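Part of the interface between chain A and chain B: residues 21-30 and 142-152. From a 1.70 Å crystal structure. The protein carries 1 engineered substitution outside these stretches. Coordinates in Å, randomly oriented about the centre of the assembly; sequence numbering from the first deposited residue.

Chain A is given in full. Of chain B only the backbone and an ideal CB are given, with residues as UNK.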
# COMPACT_ATOMS: atom_id res chain seq x y z
N GLN A 21 4.75 1.39 -10.66
CA GLN A 21 4.88 0.04 -11.24
C GLN A 21 3.49 -0.39 -11.76
O GLN A 21 3.39 -1.00 -12.83
CB GLN A 21 5.47 -0.90 -10.19
CG GLN A 21 6.90 -0.65 -9.90
CD GLN A 21 7.45 -1.50 -8.76
OE1 GLN A 21 6.73 -1.79 -7.86
NE2 GLN A 21 8.73 -1.84 -8.81
N TYR A 22 2.36 -0.12 -11.03
CA TYR A 22 1.04 -0.41 -11.57
C TYR A 22 0.78 0.37 -12.88
O TYR A 22 0.21 -0.16 -13.88
CB TYR A 22 -0.07 -0.10 -10.59
CG TYR A 22 -0.43 -1.25 -9.70
CD1 TYR A 22 -1.18 -2.32 -10.17
CD2 TYR A 22 -0.12 -1.21 -8.32
CE1 TYR A 22 -1.46 -3.45 -9.33
CE2 TYR A 22 -0.46 -2.28 -7.47
CZ TYR A 22 -1.14 -3.40 -7.97
OH TYR A 22 -1.46 -4.48 -7.09
N ALA A 23 1.12 1.68 -12.84
CA ALA A 23 0.78 2.53 -13.96
C ALA A 23 1.55 2.05 -15.23
O ALA A 23 1.05 2.15 -16.30
CB ALA A 23 1.17 3.95 -13.67
N LYS A 24 2.76 1.59 -15.04
CA LYS A 24 3.60 1.11 -16.18
C LYS A 24 2.91 -0.07 -16.81
O LYS A 24 2.85 -0.21 -18.01
CB LYS A 24 5.00 0.75 -15.75
CG LYS A 24 5.87 0.30 -16.95
CD LYS A 24 5.83 1.21 -18.18
CE LYS A 24 6.96 0.83 -19.18
NZ LYS A 24 6.93 1.89 -20.23
N GLN A 25 2.39 -0.99 -16.03
CA GLN A 25 1.73 -2.10 -16.61
C GLN A 25 0.44 -1.72 -17.31
O GLN A 25 0.10 -2.29 -18.34
CB GLN A 25 1.54 -3.22 -15.49
CG GLN A 25 1.20 -4.54 -16.13
CD GLN A 25 2.37 -5.12 -16.85
OE1 GLN A 25 3.49 -5.05 -16.37
NE2 GLN A 25 2.14 -5.50 -18.09
N LEU A 26 -0.33 -0.74 -16.81
CA LEU A 26 -1.45 -0.24 -17.53
C LEU A 26 -1.02 0.35 -18.90
O LEU A 26 -1.71 0.13 -19.91
CB LEU A 26 -2.17 0.83 -16.71
CG LEU A 26 -3.35 1.58 -17.30
CD1 LEU A 26 -4.38 0.66 -17.84
CD2 LEU A 26 -3.97 2.58 -16.28
N GLU A 27 0.06 1.09 -18.85
CA GLU A 27 0.55 1.76 -20.10
C GLU A 27 0.91 0.69 -21.15
O GLU A 27 0.49 0.78 -22.34
CB GLU A 27 1.74 2.62 -19.80
CG GLU A 27 2.31 3.37 -21.01
CD GLU A 27 3.39 2.73 -21.82
OE1 GLU A 27 4.07 1.82 -21.28
OE2 GLU A 27 3.51 3.12 -23.09
N ILE A 28 1.59 -0.35 -20.68
CA ILE A 28 1.99 -1.49 -21.57
C ILE A 28 0.76 -2.19 -22.10
O ILE A 28 0.63 -2.55 -23.31
CB ILE A 28 2.93 -2.48 -20.83
CG1 ILE A 28 4.29 -1.87 -20.57
CG2 ILE A 28 2.97 -3.82 -21.61
CD1 ILE A 28 5.14 -2.66 -19.58
N SER A 29 -0.25 -2.39 -21.25
CA SER A 29 -1.49 -2.97 -21.67
C SER A 29 -2.23 -2.21 -22.77
O SER A 29 -2.74 -2.83 -23.70
CB SER A 29 -2.49 -3.25 -20.45
OG SER A 29 -1.76 -4.02 -19.45
N ILE A 30 -2.33 -0.88 -22.64
CA ILE A 30 -2.96 -0.06 -23.57
C ILE A 30 -2.15 -0.10 -24.90
O ILE A 30 -2.76 -0.23 -25.99
CB ILE A 30 -3.12 1.42 -23.02
CG1 ILE A 30 -4.16 1.42 -21.90
CG2 ILE A 30 -3.57 2.32 -24.16
CD1 ILE A 30 -4.23 2.81 -21.24
N UNK B 142 -4.84 -8.44 -0.33
CA UNK B 142 -5.18 -7.24 -1.09
C UNK B 142 -4.32 -7.17 -2.36
O UNK B 142 -4.85 -6.72 -3.40
CB UNK B 142 -4.98 -5.99 -0.24
N UNK B 143 -3.02 -7.56 -2.34
CA UNK B 143 -2.18 -7.56 -3.50
C UNK B 143 -2.63 -8.65 -4.54
O UNK B 143 -2.80 -8.41 -5.69
CB UNK B 143 -0.73 -7.78 -3.07
N UNK B 144 -2.82 -9.90 -4.06
CA UNK B 144 -3.26 -10.95 -4.92
C UNK B 144 -4.62 -10.64 -5.53
O UNK B 144 -4.84 -10.88 -6.77
CB UNK B 144 -3.30 -12.27 -4.15
N UNK B 145 -5.53 -10.02 -4.78
CA UNK B 145 -6.86 -9.66 -5.33
C UNK B 145 -6.69 -8.63 -6.48
O UNK B 145 -7.32 -8.71 -7.48
CB UNK B 145 -7.76 -9.09 -4.23
N UNK B 146 -5.81 -7.68 -6.28
CA UNK B 146 -5.64 -6.67 -7.33
C UNK B 146 -4.94 -7.21 -8.55
O UNK B 146 -5.27 -6.83 -9.65
CB UNK B 146 -4.86 -5.47 -6.79
N UNK B 147 -3.99 -8.10 -8.35
CA UNK B 147 -3.33 -8.77 -9.43
C UNK B 147 -4.38 -9.51 -10.23
O UNK B 147 -4.41 -9.50 -11.43
CB UNK B 147 -2.24 -9.71 -8.92
N UNK B 148 -5.28 -10.21 -9.56
CA UNK B 148 -6.25 -10.98 -10.36
C UNK B 148 -7.20 -10.04 -11.05
O UNK B 148 -7.60 -10.25 -12.19
CB UNK B 148 -7.03 -11.97 -9.49
N UNK B 149 -7.50 -8.91 -10.46
CA UNK B 149 -8.42 -7.97 -11.08
C UNK B 149 -7.88 -7.33 -12.41
O UNK B 149 -8.66 -6.97 -13.26
CB UNK B 149 -8.74 -6.87 -10.07
N UNK B 150 -6.56 -7.24 -12.54
CA UNK B 150 -5.92 -6.63 -13.73
C UNK B 150 -5.37 -7.75 -14.62
O UNK B 150 -4.58 -7.50 -15.56
CB UNK B 150 -4.80 -5.67 -13.33
N UNK B 151 -5.68 -9.01 -14.27
CA UNK B 151 -5.20 -10.17 -15.01
C UNK B 151 -3.66 -10.28 -15.10
O UNK B 151 -3.10 -10.49 -16.16
CB UNK B 151 -5.79 -10.13 -16.42
N UNK B 152 -2.97 -10.11 -13.99
CA UNK B 152 -1.55 -10.27 -13.89
C UNK B 152 -1.27 -11.23 -12.69
O UNK B 152 -0.07 -11.32 -12.31
CB UNK B 152 -0.86 -8.91 -13.72

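Chain A offers a helix whose near side carries A:Tyr22, A:Gln25 and A:Ser29: an aromatic ring ending in a hydroxyl, then two polar groups. Chain B meets it with a helix that ends at 149 and a short turn.

Positions 142, 144, 145, 148 and 149 find nothing of the chain A stretch within 5.5 Å of their ideal CB atoms. This contact therefore sets little beyond compatibility with a helix, and polar residues would do well. The deposited residues are B:Asp142, B:Tyr144, B:Asn145, B:Asn148 and B:Asn149, and none touches the partner stretch.

At 143 the CA-to-CB bond points sideways, the ideal CB 5.3 Å from A:Tyr22 OH. A small or medium side chain, apolar or polar, would fit. B:Val143 is deposited; its CG1 stands 4.5 Å from A:Tyr22 OH, a loose contact.

Position 146 is tighter. Its CB points toward chain A, and the ideal CB is 3.6 Å from A:Tyr22 OH, so the side chain must pass the hydroxyl at once. Alanine would be easy; a longer, flexible chain such as Gln, Met or Glu could also lie alongside. The residue is B:Gln146, with chi1 t and chi2 p. Its methylene CG packs 3.4 Å from A:Tyr22 OH; its NE2 is hydrogen-bonded elsewhere in the structure.

Position 147 points sideways with no atom of the chain A stretch near its ideal CB; many helix formers are possible. B:Leu147 brings its end nearer but makes no close contact.

Position 150 is the first to leave helical angles, at phi/psi -104/7. Its CB points toward chain A, yet with nothing of that stretch within 5.5 Å, leaving room for a side chain to reach the ring of A:Tyr22. Ile, Leu or Met would suit. B:Ile150, chi1 p and chi2 t, extends CD1 to 3.8 Å from A:Tyr22 CE1, meeting the ring at its edge, near its plane.

Position 151 has positive phi and psi (58/47), a conformation that favours Gly, Asn or Asp. It is out of reach of the chain A stretch, and B:Asn151 fits the turn.

Position 152 points toward chain A, its ideal CB 5.4 Å from A:Gln25 CG. The amide of A:Gln25 and hydroxyl of A:Ser29 invite a long polar side chain: Gln, Glu, Lys or Arg. B:Gln152 is deposited. Its OE1 stays 3.7 Å from A:Gln25 NE2, with no direct hydrogen bond; water bridges the gap instead. One water accepts from A:Gln25 NE2 at 3.0 Å and donates to B:Gln152 OE1 at 3.3 Å. A second water lies within hydrogen-bonding distance of B:Ile150 O (2.8 Å), B:Gln152 OE1 (3.0 Å) and A:Ser29 OG (3.2 Å), and can donate to only two of them at a time.

Chain B, residues 142-152: DVYNQLNNINQ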
# COMPACT_ATOMS: atom_id res chain seq x y z
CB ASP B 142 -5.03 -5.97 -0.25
CG ASP B 142 -6.16 -5.79 0.80
OD1 ASP B 142 -7.27 -6.36 0.64
OD2 ASP B 142 -5.91 -4.98 1.72
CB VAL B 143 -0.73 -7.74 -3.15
CG1 VAL B 143 0.09 -7.72 -4.40
CG2 VAL B 143 -0.32 -6.73 -2.04
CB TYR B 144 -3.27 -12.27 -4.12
CG TYR B 144 -1.94 -12.81 -3.71
CD1 TYR B 144 -1.10 -13.43 -4.62
CD2 TYR B 144 -1.54 -12.73 -2.42
CE1 TYR B 144 0.12 -13.95 -4.20
CE2 TYR B 144 -0.29 -13.25 -2.01
CZ TYR B 144 0.49 -13.87 -2.87
OH TYR B 144 1.75 -14.36 -2.40
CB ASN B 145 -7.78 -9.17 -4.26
CG ASN B 145 -8.38 -10.31 -3.41
OD1 ASN B 145 -8.40 -11.50 -3.82
ND2 ASN B 145 -8.79 -9.98 -2.20
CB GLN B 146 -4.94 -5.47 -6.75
CG GLN B 146 -4.83 -4.33 -7.74
CD GLN B 146 -6.13 -3.81 -8.41
OE1 GLN B 146 -7.26 -4.22 -8.11
NE2 GLN B 146 -5.93 -2.92 -9.37
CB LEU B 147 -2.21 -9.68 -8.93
CG LEU B 147 -0.92 -8.93 -8.55
CD1 LEU B 147 -0.04 -9.83 -7.70
CD2 LEU B 147 -0.23 -8.37 -9.80
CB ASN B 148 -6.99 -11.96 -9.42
CG ASN B 148 -6.16 -13.21 -9.09
OD1 ASN B 148 -5.42 -13.72 -9.92
ND2 ASN B 148 -6.30 -13.70 -7.84
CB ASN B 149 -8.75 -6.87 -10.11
CG ASN B 149 -9.93 -6.09 -10.49
OD1 ASN B 149 -11.00 -6.65 -10.69
ND2 ASN B 149 -9.80 -4.79 -10.48
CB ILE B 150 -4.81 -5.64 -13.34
CG1 ILE B 150 -3.65 -6.25 -12.56
CG2 ILE B 150 -5.43 -4.44 -12.67
CD1 ILE B 150 -2.39 -5.38 -12.49
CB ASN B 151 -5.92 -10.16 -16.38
CG ASN B 151 -7.40 -10.24 -16.23
OD1 ASN B 151 -7.92 -11.22 -15.63
ND2 ASN B 151 -8.12 -9.22 -16.71
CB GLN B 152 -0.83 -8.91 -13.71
CG GLN B 152 -1.09 -7.81 -14.76
CD GLN B 152 -0.45 -8.09 -16.11
OE1 GLN B 152 -0.86 -7.54 -17.20
NE2 GLN B 152 0.55 -8.94 -16.06
O HOH W 1 -0.21 -5.83 -19.89
O HOH W 2 -3.14 -5.61 -17.09
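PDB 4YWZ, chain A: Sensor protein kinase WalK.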